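Local coordinates for Non-structural protein 2 (Human rotavirus C, PDB 2GU0), which probably binds single-stranded RNA and hydrolyses nucleoside triphosphates as a homooctamer, taking part in viroplasm formation and in replication and packaging of the viral genome, at residues A[198-210]-A[291-303]. Residues are numbered along the deposited sequence; the frame is centred on the assembly and turned at random.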
ATOM      1  N   ASN A 198     -10.512 -31.844 -43.987  1.00 48.94           N
ATOM      2  CA  ASN A 198     -10.258 -30.923 -42.881  1.00 46.46           C
ATOM      3  C   ASN A 198     -11.444 -29.995 -42.650  1.00 45.23           C
ATOM      4  O   ASN A 198     -11.824 -29.714 -41.507  1.00 44.66           O
ATOM      5  CB  ASN A 198      -9.004 -30.118 -43.166  1.00 44.88           C
ATOM      6  CG  ASN A 198      -7.784 -31.001 -43.310  1.00 45.59           C
ATOM      7  OD1 ASN A 198      -6.845 -30.916 -42.517  1.00 45.93           O
ATOM      8  ND2 ASN A 198      -7.794 -31.863 -44.319  1.00 43.86           N
ATOM      9  N   GLN A 199     -12.032 -29.517 -43.736  1.00 43.05           N
ATOM     10  CA  GLN A 199     -13.193 -28.661 -43.618  1.00 41.56           C
ATOM     11  C   GLN A 199     -14.212 -29.354 -42.715  1.00 41.22           C
ATOM     12  O   GLN A 199     -14.689 -28.780 -41.738  1.00 40.37           O
ATOM     13  CB  GLN A 199     -13.816 -28.428 -44.987  1.00 39.90           C
ATOM     14  CG  GLN A 199     -12.992 -27.581 -45.903  1.00 39.76           C
ATOM     15  CD  GLN A 199     -13.861 -26.822 -46.883  1.00 42.07           C
ATOM     16  OE1 GLN A 199     -14.958 -26.360 -46.531  1.00 40.69           O
ATOM     17  NE2 GLN A 199     -13.376 -26.668 -48.114  1.00 42.32           N
ATOM     18  N   THR A 200     -14.526 -30.602 -43.055  1.00 40.95           N
ATOM     19  CA  THR A 200     -15.493 -31.397 -42.307  1.00 39.16           C
ATOM     20  C   THR A 200     -15.050 -31.698 -40.879  1.00 36.80           C
ATOM     21  O   THR A 200     -15.856 -31.669 -39.953  1.00 35.40           O
ATOM     22  CB  THR A 200     -15.795 -32.722 -43.035  1.00 39.38           C
ATOM     23  OG1 THR A 200     -16.448 -32.440 -44.277  1.00 38.57           O
ATOM     24  CG2 THR A 200     -16.709 -33.603 -42.182  1.00 41.17           C
ATOM     25  N   ALA A 201     -13.772 -31.992 -40.690  1.00 33.46           N
ATOM     26  CA  ALA A 201     -13.302 -32.267 -39.346  1.00 31.75           C
ATOM     27  C   ALA A 201     -13.574 -31.033 -38.476  1.00 31.78           C
ATOM     28  O   ALA A 201     -14.131 -31.125 -37.382  1.00 30.14           O
ATOM     29  CB  ALA A 201     -11.823 -32.591 -39.370  1.00 28.09           C
ATOM     30  N   PHE A 202     -13.184 -29.873 -38.990  1.00 32.07           N
ATOM     31  CA  PHE A 202     -13.365 -28.612 -38.292  1.00 31.38           C
ATOM     32  C   PHE A 202     -14.862 -28.363 -38.021  1.00 32.76           C
ATOM     33  O   PHE A 202     -15.250 -27.942 -36.924  1.00 31.75           O
ATOM     34  CB  PHE A 202     -12.758 -27.493 -39.151  1.00 29.54           C
ATOM     35  CG  PHE A 202     -12.833 -26.133 -38.533  1.00 28.19           C
ATOM     36  CD1 PHE A 202     -12.087 -25.827 -37.398  1.00 29.42           C
ATOM     37  CD2 PHE A 202     -13.665 -25.159 -39.074  1.00 27.16           C
ATOM     38  CE1 PHE A 202     -12.170 -24.568 -36.809  1.00 28.62           C
ATOM     39  CE2 PHE A 202     -13.756 -23.907 -38.498  1.00 28.40           C
ATOM     40  CZ  PHE A 202     -13.008 -23.607 -37.361  1.00 28.70           C
ATOM     41  N   ALA A 203     -15.689 -28.636 -39.031  1.00 33.73           N
ATOM     42  CA  ALA A 203     -17.139 -28.462 -38.943  1.00 34.37           C
ATOM     43  C   ALA A 203     -17.675 -29.247 -37.758  1.00 35.39           C
ATOM     44  O   ALA A 203     -18.511 -28.759 -36.995  1.00 36.77           O
ATOM     45  CB  ALA A 203     -17.797 -28.953 -40.229  1.00 34.64           C
ATOM     46  N   ALA A 204     -17.181 -30.472 -37.619  1.00 34.70           N
ATOM     47  CA  ALA A 204     -17.572 -31.344 -36.528  1.00 34.02           C
ATOM     48  C   ALA A 204     -16.954 -30.809 -35.250  1.00 34.23           C
ATOM     49  O   ALA A 204     -17.578 -30.835 -34.197  1.00 34.16           O
ATOM     50  CB  ALA A 204     -17.084 -32.753 -36.791  1.00 32.85           C
ATOM     51  N   TYR A 205     -15.725 -30.310 -35.347  1.00 34.73           N
ATOM     52  CA  TYR A 205     -15.059 -29.771 -34.174  1.00 34.76           C
ATOM     53  C   TYR A 205     -15.862 -28.657 -33.529  1.00 34.50           C
ATOM     54  O   TYR A 205     -16.054 -28.665 -32.318  1.00 36.11           O
ATOM     55  CB  TYR A 205     -13.667 -29.227 -34.498  1.00 34.56           C
ATOM     56  CG  TYR A 205     -12.989 -28.655 -33.274  1.00 34.70           C
ATOM     57  CD1 TYR A 205     -12.273 -29.470 -32.409  1.00 34.50           C
ATOM     58  CD2 TYR A 205     -13.157 -27.311 -32.921  1.00 35.86           C
ATOM     59  CE1 TYR A 205     -11.745 -28.965 -31.211  1.00 35.55           C
ATOM     60  CE2 TYR A 205     -12.638 -26.796 -31.726  1.00 33.50           C
ATOM     61  CZ  TYR A 205     -11.938 -27.629 -30.880  1.00 35.01           C
ATOM     62  OH  TYR A 205     -11.452 -27.142 -29.697  1.00 34.42           O
ATOM     63  N   ILE A 206     -16.328 -27.691 -34.313  1.00 33.38           N
ATOM     64  CA  ILE A 206     -17.079 -26.597 -33.709  1.00 34.66           C
ATOM     65  C   ILE A 206     -18.506 -26.963 -33.326  1.00 35.73           C
ATOM     66  O   ILE A 206     -19.137 -26.266 -32.531  1.00 33.91           O
ATOM     67  CB  ILE A 206     -17.112 -25.323 -34.601  1.00 33.64           C
ATOM     68  CG1 ILE A 206     -17.694 -25.646 -35.974  1.00 33.18           C
ATOM     69  CG2 ILE A 206     -15.711 -24.727 -34.717  1.00 33.91           C
ATOM     70  CD1 ILE A 206     -17.813 -24.433 -36.866  1.00 31.23           C
ATOM     71  N   ARG A 207     -19.028 -28.053 -33.879  1.00 37.69           N
ATOM     72  CA  ARG A 207     -20.383 -28.439 -33.518  1.00 38.98           C
ATOM     73  C   ARG A 207     -20.382 -28.896 -32.078  1.00 39.36           C
ATOM     74  O   ARG A 207     -21.277 -28.553 -31.311  1.00 40.12           O
ATOM     75  CB  ARG A 207     -20.902 -29.562 -34.399  1.00 39.94           C
ATOM     76  CG  ARG A 207     -21.616 -29.103 -35.646  1.00 42.58           C
ATOM     77  CD  ARG A 207     -22.775 -30.041 -35.967  1.00 45.98           C
ATOM     78  NE  ARG A 207     -24.051 -29.504 -35.501  1.00 49.72           N
ATOM     79  CZ  ARG A 207     -25.132 -30.234 -35.252  1.00 50.41           C
ATOM     80  NH1 ARG A 207     -25.106 -31.552 -35.412  1.00 50.51           N
ATOM     81  NH2 ARG A 207     -26.247 -29.637 -34.847  1.00 51.96           N
ATOM     82  N   TYR A 208     -19.359 -29.656 -31.707  1.00 38.55           N
ATOM     83  CA  TYR A 208     -19.249 -30.158 -30.347  1.00 39.85           C
ATOM     84  C   TYR A 208     -18.672 -29.132 -29.349  1.00 40.10           C
ATOM     85  O   TYR A 208     -19.115 -29.067 -28.200  1.00 40.77           O
ATOM     86  CB  TYR A 208     -18.414 -31.444 -30.340  1.00 39.43           C
ATOM     87  CG  TYR A 208     -18.229 -32.038 -28.970  1.00 40.29           C
ATOM     88  CD1 TYR A 208     -19.262 -32.727 -28.337  1.00 40.96           C
ATOM     89  CD2 TYR A 208     -17.032 -31.871 -28.282  1.00 40.89           C
ATOM     90  CE1 TYR A 208     -19.105 -33.233 -27.046  1.00 42.59           C
ATOM     91  CE2 TYR A 208     -16.865 -32.370 -26.999  1.00 42.32           C
ATOM     92  CZ  TYR A 208     -17.901 -33.048 -26.382  1.00 43.24           C
ATOM     93  OH  TYR A 208     -17.727 -33.521 -25.101  1.00 45.20           O
ATOM     94  N   ASN A 209     -17.712 -28.319 -29.789  1.00 40.13           N
ATOM     95  CA  ASN A 209     -17.085 -27.315 -28.913  1.00 39.78           C
ATOM     96  C   ASN A 209     -17.775 -25.950 -28.818  1.00 39.58           C
ATOM     97  O   ASN A 209     -17.504 -25.184 -27.894  1.00 40.09           O
ATOM     98  CB  ASN A 209     -15.632 -27.106 -29.326  1.00 36.53           C
ATOM     99  CG  ASN A 209     -14.756 -28.256 -28.925  1.00 36.68           C
ATOM    100  OD1 ASN A 209     -14.347 -28.355 -27.763  1.00 36.13           O
ATOM    101  ND2 ASN A 209     -14.477 -29.157 -29.872  1.00 33.29           N
ATOM    102  N   PHE A 210     -18.639 -25.639 -29.780  1.00 38.23           N
ATOM    103  CA  PHE A 210     -19.364 -24.374 -29.803  1.00 36.69           C
ATOM    104  C   PHE A 210     -20.767 -24.673 -30.306  1.00 37.85           C
ATOM    105  O   PHE A 210     -21.211 -24.087 -31.291  1.00 36.43           O
ATOM    106  CB  PHE A 210     -18.706 -23.382 -30.767  1.00 34.41           C
ATOM    107  CG  PHE A 210     -17.272 -23.072 -30.450  1.00 32.83           C
ATOM    108  CD1 PHE A 210     -16.267 -23.997 -30.723  1.00 30.38           C
ATOM    109  CD2 PHE A 210     -16.924 -21.857 -29.866  1.00 31.96           C
ATOM    110  CE1 PHE A 210     -14.940 -23.722 -30.417  1.00 27.90           C
ATOM    111  CE2 PHE A 210     -15.597 -21.573 -29.555  1.00 32.13           C
ATOM    112  CZ  PHE A 210     -14.602 -22.511 -29.833  1.00 29.35           C
ATOM    113  N   PRO A 291     -28.111 -29.465 -40.524  1.00 62.16           N
ATOM    114  CA  PRO A 291     -26.725 -29.623 -40.972  1.00 61.31           C
ATOM    115  C   PRO A 291     -26.648 -30.943 -41.709  1.00 60.70           C
ATOM    116  O   PRO A 291     -27.591 -31.724 -41.672  1.00 60.54           O
ATOM    117  CB  PRO A 291     -25.937 -29.670 -39.666  1.00 61.00           C
ATOM    118  CG  PRO A 291     -26.827 -28.969 -38.685  1.00 61.60           C
ATOM    119  CD  PRO A 291     -28.182 -29.489 -39.055  1.00 61.77           C
ATOM    120  N   SER A 292     -25.538 -31.207 -42.380  1.00 60.73           N
ATOM    121  CA  SER A 292     -25.419 -32.475 -43.077  1.00 60.59           C
ATOM    122  C   SER A 292     -25.391 -33.573 -42.016  1.00 61.68           C
ATOM    123  O   SER A 292     -25.224 -33.297 -40.827  1.00 61.90           O
ATOM    124  CB  SER A 292     -24.128 -32.515 -43.884  1.00 59.49           C
ATOM    125  OG  SER A 292     -23.009 -32.494 -43.023  1.00 59.47           O
ATOM    126  N   LYS A 293     -25.566 -34.819 -42.441  1.00 62.25           N
ATOM    127  CA  LYS A 293     -25.522 -35.927 -41.503  1.00 62.15           C
ATOM    128  C   LYS A 293     -24.074 -36.372 -41.380  1.00 61.08           C
ATOM    129  O   LYS A 293     -23.686 -36.960 -40.372  1.00 60.80           O
ATOM    130  CB  LYS A 293     -26.414 -37.080 -41.972  1.00 64.32           C
ATOM    131  CG  LYS A 293     -27.899 -36.734 -41.946  1.00 67.66           C
ATOM    132  CD  LYS A 293     -28.785 -37.913 -42.321  1.00 69.63           C
ATOM    133  CE  LYS A 293     -30.248 -37.490 -42.374  1.00 70.64           C
ATOM    134  NZ  LYS A 293     -31.151 -38.636 -42.655  1.00 72.67           N
ATOM    135  N   THR A 294     -23.274 -36.078 -42.404  1.00 59.64           N
ATOM    136  CA  THR A 294     -21.855 -36.425 -42.377  1.00 58.90           C
ATOM    137  C   THR A 294     -21.243 -35.669 -41.218  1.00 56.88           C
ATOM    138  O   THR A 294     -20.295 -36.128 -40.587  1.00 56.54           O
ATOM    139  CB  THR A 294     -21.127 -35.986 -43.651  1.00 59.69           C
ATOM    140  OG1 THR A 294     -21.687 -36.669 -44.777  1.00 61.79           O
ATOM    141  CG2 THR A 294     -19.644 -36.305 -43.550  1.00 59.42           C
ATOM    142  N   VAL A 295     -21.803 -34.496 -40.953  1.00 55.00           N
ATOM    143  CA  VAL A 295     -21.342 -33.654 -39.864  1.00 54.31           C
ATOM    144  C   VAL A 295     -21.889 -34.122 -38.511  1.00 53.59           C
ATOM    145  O   VAL A 295     -21.150 -34.168 -37.525  1.00 52.38           O
ATOM    146  CB  VAL A 295     -21.724 -32.185 -40.127  1.00 53.63           C
ATOM    147  CG1 VAL A 295     -21.461 -31.336 -38.897  1.00 51.40           C
ATOM    148  CG2 VAL A 295     -20.912 -31.671 -41.300  1.00 53.05           C
ATOM    149  N   ARG A 296     -23.174 -34.470 -38.460  1.00 52.50           N
ATOM    150  CA  ARG A 296     -23.759 -34.951 -37.213  1.00 52.53           C
ATOM    151  C   ARG A 296     -22.998 -36.194 -36.767  1.00 52.21           C
ATOM    152  O   ARG A 296     -22.546 -36.285 -35.622  1.00 51.16           O
ATOM    153  CB  ARG A 296     -25.226 -35.318 -37.401  1.00 53.72           C
ATOM    154  CG  ARG A 296     -26.164 -34.161 -37.607  1.00 55.99           C
ATOM    155  CD  ARG A 296     -27.512 -34.707 -38.012  1.00 60.19           C
ATOM    156  NE  ARG A 296     -28.508 -33.663 -38.215  1.00 66.51           N
ATOM    157  CZ  ARG A 296     -29.702 -33.875 -38.764  1.00 68.86           C
ATOM    158  NH1 ARG A 296     -30.036 -35.096 -39.167  1.00 69.91           N
ATOM    159  NH2 ARG A 296     -30.564 -32.871 -38.901  1.00 69.49           N
ATOM    160  N   THR A 297     -22.867 -37.149 -37.685  1.00 51.84           N
ATOM    161  CA  THR A 297     -22.158 -38.402 -37.420  1.00 50.95           C
ATOM    162  C   THR A 297     -20.749 -38.090 -36.940  1.00 50.25           C
ATOM    163  O   THR A 297     -20.239 -38.721 -36.013  1.00 49.30           O
ATOM    164  CB  THR A 297     -22.068 -39.290 -38.705  1.00 51.23           C
ATOM    165  OG1 THR A 297     -23.355 -39.847 -39.000  1.00 49.77           O
ATOM    166  CG2 THR A 297     -21.054 -40.420 -38.525  1.00 49.27           C
ATOM    167  N   ALA A 298     -20.129 -37.109 -37.584  1.00 49.93           N
ATOM    168  CA  ALA A 298     -18.781 -36.712 -37.232  1.00 49.86           C
ATOM    169  C   ALA A 298     -18.738 -36.101 -35.831  1.00 49.92           C
ATOM    170  O   ALA A 298     -17.772 -36.315 -35.097  1.00 51.12           O
ATOM    171  CB  ALA A 298     -18.240 -35.729 -38.262  1.00 48.26           C
ATOM    172  N   THR A 299     -19.777 -35.360 -35.446  1.00 48.27           N
ATOM    173  CA  THR A 299     -19.783 -34.756 -34.119  1.00 48.31           C
ATOM    174  C   THR A 299     -20.116 -35.765 -33.011  1.00 48.05           C
ATOM    175  O   THR A 299     -19.581 -35.671 -31.907  1.00 48.83           O
ATOM    176  CB  THR A 299     -20.746 -33.545 -34.044  1.00 47.43           C
ATOM    177  OG1 THR A 299     -22.099 -33.989 -34.136  1.00 50.74           O
ATOM    178  CG2 THR A 299     -20.477 -32.599 -35.178  1.00 46.08           C
ATOM    179  N   ASN A 300     -20.989 -36.730 -33.291  1.00 46.95           N
ATOM    180  CA  ASN A 300     -21.314 -37.745 -32.285  1.00 45.77           C
ATOM    181  C   ASN A 300     -20.048 -38.568 -32.037  1.00 45.21           C
ATOM    182  O   ASN A 300     -19.772 -38.996 -30.919  1.00 46.63           O
ATOM    183  CB  ASN A 300     -22.427 -38.683 -32.772  1.00 45.20           C
ATOM    184  CG  ASN A 300     -23.732 -37.960 -33.049  1.00 45.02           C
ATOM    185  OD1 ASN A 300     -24.179 -37.138 -32.252  1.00 43.48           O
ATOM    186  ND2 ASN A 300     -24.359 -38.278 -34.180  1.00 45.92           N
ATOM    187  N   LYS A 301     -19.288 -38.785 -33.104  1.00 43.79           N
ATOM    188  CA  LYS A 301     -18.039 -39.535 -33.048  1.00 41.57           C
ATOM    189  C   LYS A 301     -17.034 -38.839 -32.116  1.00 39.63           C
ATOM    190  O   LYS A 301     -16.259 -39.510 -31.418  1.00 37.68           O
ATOM    191  CB  LYS A 301     -17.469 -39.670 -34.473  1.00 41.63           C
ATOM    192  CG  LYS A 301     -16.107 -40.339 -34.596  1.00 42.16           C
ATOM    193  CD  LYS A 301     -16.129 -41.811 -34.218  1.00 44.22           C
ATOM    194  CE  LYS A 301     -14.737 -42.434 -34.407  1.00 44.91           C
ATOM    195  NZ  LYS A 301     -14.697 -43.892 -34.098  1.00 45.25           N
ATOM    196  N   ILE A 302     -17.047 -37.505 -32.106  1.00 36.49           N
ATOM    197  CA  ILE A 302     -16.140 -36.763 -31.244  1.00 35.05           C
ATOM    198  C   ILE A 302     -16.517 -37.055 -29.812  1.00 35.68           C
ATOM    199  O   ILE A 302     -15.665 -37.370 -28.990  1.00 36.95           O
ATOM    200  CB  ILE A 302     -16.229 -35.242 -31.450  1.00 34.13           C
ATOM    201  CG1 ILE A 302     -15.638 -34.863 -32.804  1.00 31.61           C
ATOM    202  CG2 ILE A 302     -15.477 -34.514 -30.328  1.00 31.52           C
ATOM    203  CD1 ILE A 302     -15.634 -33.380 -33.058  1.00 31.23           C
ATOM    204  N   GLU A 303     -17.806 -36.945 -29.516  1.00 36.40           N
ATOM    205  CA  GLU A 303     -18.295 -37.206 -28.176  1.00 35.73           C
ATOM    206  C   GLU A 303     -17.914 -38.606 -27.753  1.00 34.79           C
ATOM    207  O   GLU A 303     -17.387 -38.809 -26.664  1.00 35.40           O
ATOM    208  CB  GLU A 303     -19.808 -37.072 -28.108  1.00 35.63           C
ATOM    209  CG  GLU A 303     -20.288 -37.068 -26.683  1.00 38.78           C
ATOM    210  CD  GLU A 303     -21.784 -37.042 -26.569  1.00 40.81           C
ATOM    211  OE1 GLU A 303     -22.414 -36.190 -27.231  1.00 40.31           O
ATOM    212  OE2 GLU A 303     -22.330 -37.874 -25.805  1.00 44.58           O
TER
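Ala204 and Thr299 bring their CA atoms within 4.7 Å of each other where helices 198-209 and 293-303 cross at -61°, their axes approaching to 8.3 Å. A small side chain sits at this crossing: Ala204 is a knob in the hole formed by Val295, Ala298, Thr299 and Ile302, its CB 3.5 Å from Ala298 CB. One turn further along, Ile302 reaches back with two branches. With CG1 anti to its carbonyl carbon (chi1 -70°), CD1 comes to rest by the Ala204 backbone, 3.4 Å from Ala204 O, while CG2 meets the Tyr208 ring 3.7 Å from CD2. Glu303 CB and CG come to the same side of that ring farther along, by CE1; both neighbours approach it obliquely.

Thr299 splits its side chain: CG2 turns to helix 198-209, whereas OG1 bonds back to Arg296 O at 2.8 Å, so its hydroxyl is satisfied within its own helix. Arg207, bent at chi2 and chi3, lays CD against Val295 CG1 and carries its guanidinium across the start of the other helix, where Pro291 CG lies over one face, 3.9 Å from NH2. Arg296 CG comes near NH1 obliquely. Around this edge, Arg207 and Arg296 both pack on Arg296 of a second subunit, and Tyr208 O accepts a bond from that subunit's Asn211.

No hydrogen bond or salt bridge joins the two helices. The C-terminal helix is therefore held on helix 196-209 of the HIT-like domain by apolar packing, with the arginine's aliphatic stem extending the contact toward the subunit interface.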